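Local atomic coordinates of histidinol-phosphate aminotransferase (Clostridium acetobutylicum, PDB entry 3FTB), a protein that probably acts as a pyridoxal-phosphate-dependent aminotransferase, transferring an amino group in the histidinol-phosphate step of histidine biosynthesis. Residues 150-155 against 182-187. Numbering follows the deposited sequence.
Sequences IGNPNN and IDEAFI. With PO4 (phosphate ion), chain F.
Ile150 and Gly151 pair in parallel with Ile182 and Asp183, and bonds run from Asp183 N to Ile150 O (3.2 Å) and, nearly straight, from Asn152 N to Asp183 O (2.9 Å). On the face carrying Ile150 and Ile182 the two side chains lie side by side, CG2 of Ile150 meeting CG1 of Ile182. With CG of Asn152 anti to the backbone N (chi1 -172°), its amide runs alongside the extended Glu184 chain; ND2 makes a weak 3.4 Å bond to Glu184 OE2, amide and carboxylate planes standing 78° apart. ND2 of Asn152 also donates to Ser195 O and its OD1 accepts from Ile161 N, while Glu184 OE2 accepts from Phe197 N and its OE1 forms a salt bridge with Arg211. Ile187 reaches over the same amide, its CD1 3.3 Å from Asn152 ND2. Pro153, preceded by a cis peptide bond, sets CD 3.6 Å from Phe186 CB, the two side chains crossing at about a right angle, while a water donates to Pro153 O and Asp183 O. Asp183 OD1 accepts from Ala185 N in an Asx turn, leaving OD2 for Tyr111. Asn155 ND2 bonds weakly to a phosphate ion, probably from the crystallisation liquor, that Arg324 and Arg338 also bind. Adjacent parallel strands joined through helix 163-176 form a beta-alpha-beta crossover, and the loops at their C-terminal ends are where fold-type I aminotransferases build their cofactor pocket.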
ATOM      1  N   ILE A 150      16.248  14.129   9.267  1.00 43.00           N
ATOM      2  CA  ILE A 150      16.531  14.221  10.687  1.00 35.46           C
ATOM      3  C   ILE A 150      15.245  13.913  11.462  1.00 31.34           C
ATOM      4  O   ILE A 150      14.181  14.368  11.099  1.00 26.57           O
ATOM      5  CB  ILE A 150      17.082  15.626  11.027  1.00 29.19           C
ATOM      6  CG1 ILE A 150      17.552  15.708  12.476  1.00 36.40           C
ATOM      7  CG2 ILE A 150      16.041  16.702  10.746  1.00 36.12           C
ATOM      8  CD1 ILE A 150      18.193  17.035  12.813  1.00 34.41           C
ATOM      9  N   GLY A 151      15.343  13.107  12.512  1.00 31.72           N
ATOM     10  CA  GLY A 151      14.174  12.735  13.290  1.00 36.17           C
ATOM     11  C   GLY A 151      13.807  13.759  14.349  1.00 39.49           C
ATOM     12  O   GLY A 151      14.669  14.361  14.982  1.00 47.55           O
ATOM     13  N   ASN A 152      12.509  13.955  14.537  1.00 40.38           N
ATOM     14  CA  ASN A 152      12.013  14.862  15.554  1.00 18.84           C
ATOM     15  C   ASN A 152      10.753  14.301  16.197  1.00 24.03           C
ATOM     16  O   ASN A 152       9.656  14.550  15.695  1.00 17.52           O
ATOM     17  CB  ASN A 152      11.644  16.203  14.926  1.00 20.15           C
ATOM     18  CG  ASN A 152      11.302  17.254  15.974  1.00 24.95           C
ATOM     19  OD1 ASN A 152      11.793  17.193  17.105  1.00 28.78           O
ATOM     20  ND2 ASN A 152      10.473  18.224  15.607  1.00 24.29           N
ATOM     21  N   PRO A 153      10.897  13.571  17.323  1.00 24.55           N
ATOM     22  CA  PRO A 153      12.168  13.274  17.993  1.00 27.04           C
ATOM     23  C   PRO A 153      12.899  12.094  17.355  1.00 22.91           C
ATOM     24  O   PRO A 153      12.287  11.272  16.691  1.00 27.54           O
ATOM     25  CB  PRO A 153      11.746  12.911  19.434  1.00 23.27           C
ATOM     26  CG  PRO A 153      10.268  12.813  19.426  1.00 13.65           C
ATOM     27  CD  PRO A 153       9.759  12.977  18.042  1.00 23.64           C
ATOM     28  N   ASN A 154      14.203  12.014  17.565  1.00 23.12           N
ATOM     29  CA  ASN A 154      14.995  10.950  16.952  1.00 39.42           C
ATOM     30  C   ASN A 154      15.052   9.611  17.703  1.00 35.49           C
ATOM     31  O   ASN A 154      15.352   9.559  18.891  1.00 45.79           O
ATOM     32  CB  ASN A 154      16.416  11.437  16.681  1.00 43.12           C
ATOM     33  CG  ASN A 154      17.161  10.539  15.714  1.00 37.09           C
ATOM     34  OD1 ASN A 154      16.698  10.276  14.604  1.00 35.14           O
ATOM     35  ND2 ASN A 154      18.335  10.083  16.126  1.00 45.16           N
ATOM     36  N   ASN A 155      14.754   8.541  16.973  1.00 24.62           N
ATOM     37  CA  ASN A 155      14.969   7.169  17.402  1.00 26.57           C
ATOM     38  C   ASN A 155      16.447   6.809  17.150  1.00 34.51           C
ATOM     39  O   ASN A 155      16.911   6.891  16.014  1.00 38.65           O
ATOM     40  CB  ASN A 155      14.034   6.285  16.570  1.00 23.74           C
ATOM     41  CG  ASN A 155      14.399   4.798  16.625  1.00 37.24           C
ATOM     42  OD1 ASN A 155      15.162   4.357  17.479  1.00 36.57           O
ATOM     43  ND2 ASN A 155      13.831   4.022  15.706  1.00 36.84           N
ATOM     44  N   ILE A 182      11.956  16.026   7.695  1.00 28.49           N
ATOM     45  CA  ILE A 182      11.851  15.787   9.131  1.00 17.49           C
ATOM     46  C   ILE A 182      10.823  14.728   9.488  1.00 31.36           C
ATOM     47  O   ILE A 182       9.616  14.946   9.335  1.00 28.00           O
ATOM     48  CB  ILE A 182      11.520  17.065   9.911  1.00 12.66           C
ATOM     49  CG1 ILE A 182      12.472  18.182   9.523  1.00 18.98           C
ATOM     50  CG2 ILE A 182      11.708  16.839  11.391  1.00 15.62           C
ATOM     51  CD1 ILE A 182      12.412  19.359  10.469  1.00 20.66           C
ATOM     52  N   ASP A 183      11.316  13.590   9.977  1.00 35.72           N
ATOM     53  CA  ASP A 183      10.470  12.476  10.394  1.00 33.45           C
ATOM     54  C   ASP A 183       9.876  12.722  11.793  1.00 34.30           C
ATOM     55  O   ASP A 183      10.578  12.648  12.813  1.00 34.59           O
ATOM     56  CB  ASP A 183      11.290  11.185  10.349  1.00 43.68           C
ATOM     57  CG  ASP A 183      10.590  10.012  11.015  1.00 44.03           C
ATOM     58  OD1 ASP A 183       9.436  10.174  11.467  1.00 47.06           O
ATOM     59  OD2 ASP A 183      11.207   8.926  11.089  1.00 45.81           O
ATOM     60  N   GLU A 184       8.580  13.026  11.835  1.00 29.76           N
ATOM     61  CA  GLU A 184       7.916  13.388  13.084  1.00 22.15           C
ATOM     62  C   GLU A 184       6.870  12.369  13.518  1.00 32.77           C
ATOM     63  O   GLU A 184       5.837  12.728  14.074  1.00 40.46           O
ATOM     64  CB  GLU A 184       7.275  14.772  12.955  1.00 26.11           C
ATOM     65  CG  GLU A 184       8.282  15.923  13.024  1.00 23.45           C
ATOM     66  CD  GLU A 184       7.605  17.266  13.098  1.00 31.53           C
ATOM     67  OE1 GLU A 184       6.349  17.341  13.240  1.00 27.92           O
ATOM     68  OE2 GLU A 184       8.344  18.256  13.012  1.00 32.85           O
ATOM     69  N   ALA A 185       7.157  11.094  13.280  1.00 36.25           N
ATOM     70  CA  ALA A 185       6.187  10.033  13.521  1.00 34.75           C
ATOM     71  C   ALA A 185       5.888   9.874  15.002  1.00 32.91           C
ATOM     72  O   ALA A 185       4.861   9.304  15.378  1.00 30.86           O
ATOM     73  CB  ALA A 185       6.688   8.722  12.943  1.00 43.28           C
ATOM     74  N   PHE A 186       6.792  10.387  15.834  1.00 32.34           N
ATOM     75  CA  PHE A 186       6.676  10.269  17.279  1.00 38.98           C
ATOM     76  C   PHE A 186       6.256  11.593  17.901  1.00 41.37           C
ATOM     77  O   PHE A 186       5.821  11.621  19.054  1.00 41.86           O
ATOM     78  CB  PHE A 186       8.006   9.836  17.904  1.00 29.91           C
ATOM     79  CG  PHE A 186       8.328   8.376  17.723  1.00 31.52           C
ATOM     80  CD1 PHE A 186       7.564   7.398  18.344  1.00 25.13           C
ATOM     81  CD2 PHE A 186       9.420   7.982  16.955  1.00 32.41           C
ATOM     82  CE1 PHE A 186       7.871   6.049  18.198  1.00 27.13           C
ATOM     83  CE2 PHE A 186       9.736   6.638  16.804  1.00 28.41           C
ATOM     84  CZ  PHE A 186       8.959   5.668  17.430  1.00 29.41           C
ATOM     85  N   ILE A 187       6.388  12.676  17.134  1.00 31.37           N
ATOM     86  CA  ILE A 187       6.198  14.026  17.652  1.00 30.03           C
ATOM     87  C   ILE A 187       4.923  14.159  18.482  1.00 33.53           C
ATOM     88  O   ILE A 187       4.749  15.129  19.215  1.00 39.85           O
ATOM     89  CB  ILE A 187       6.137  15.064  16.520  1.00 31.68           C
ATOM     90  CG1 ILE A 187       6.534  16.456  17.026  1.00 29.86           C
ATOM     91  CG2 ILE A 187       4.738  15.107  15.947  1.00 25.98           C
ATOM     92  CD1 ILE A 187       8.029  16.657  17.241  1.00 33.11           C
TER
HETATM   93  P   PO4 F 363      13.123   0.399  15.301  1.00 90.39           P
HETATM   94  O1  PO4 F 363      12.145   0.124  14.179  1.00 92.90           O
HETATM   95  O2  PO4 F 363      14.503   0.627  14.729  1.00 85.54           O
HETATM   96  O3  PO4 F 363      12.677   1.629  16.054  1.00 88.77           O
HETATM   97  O4  PO4 F 363      13.148  -0.785  16.244  1.00 93.71           O
HETATM   98  O   HOH W   1      10.133  10.793  15.256  1.00 30.38           O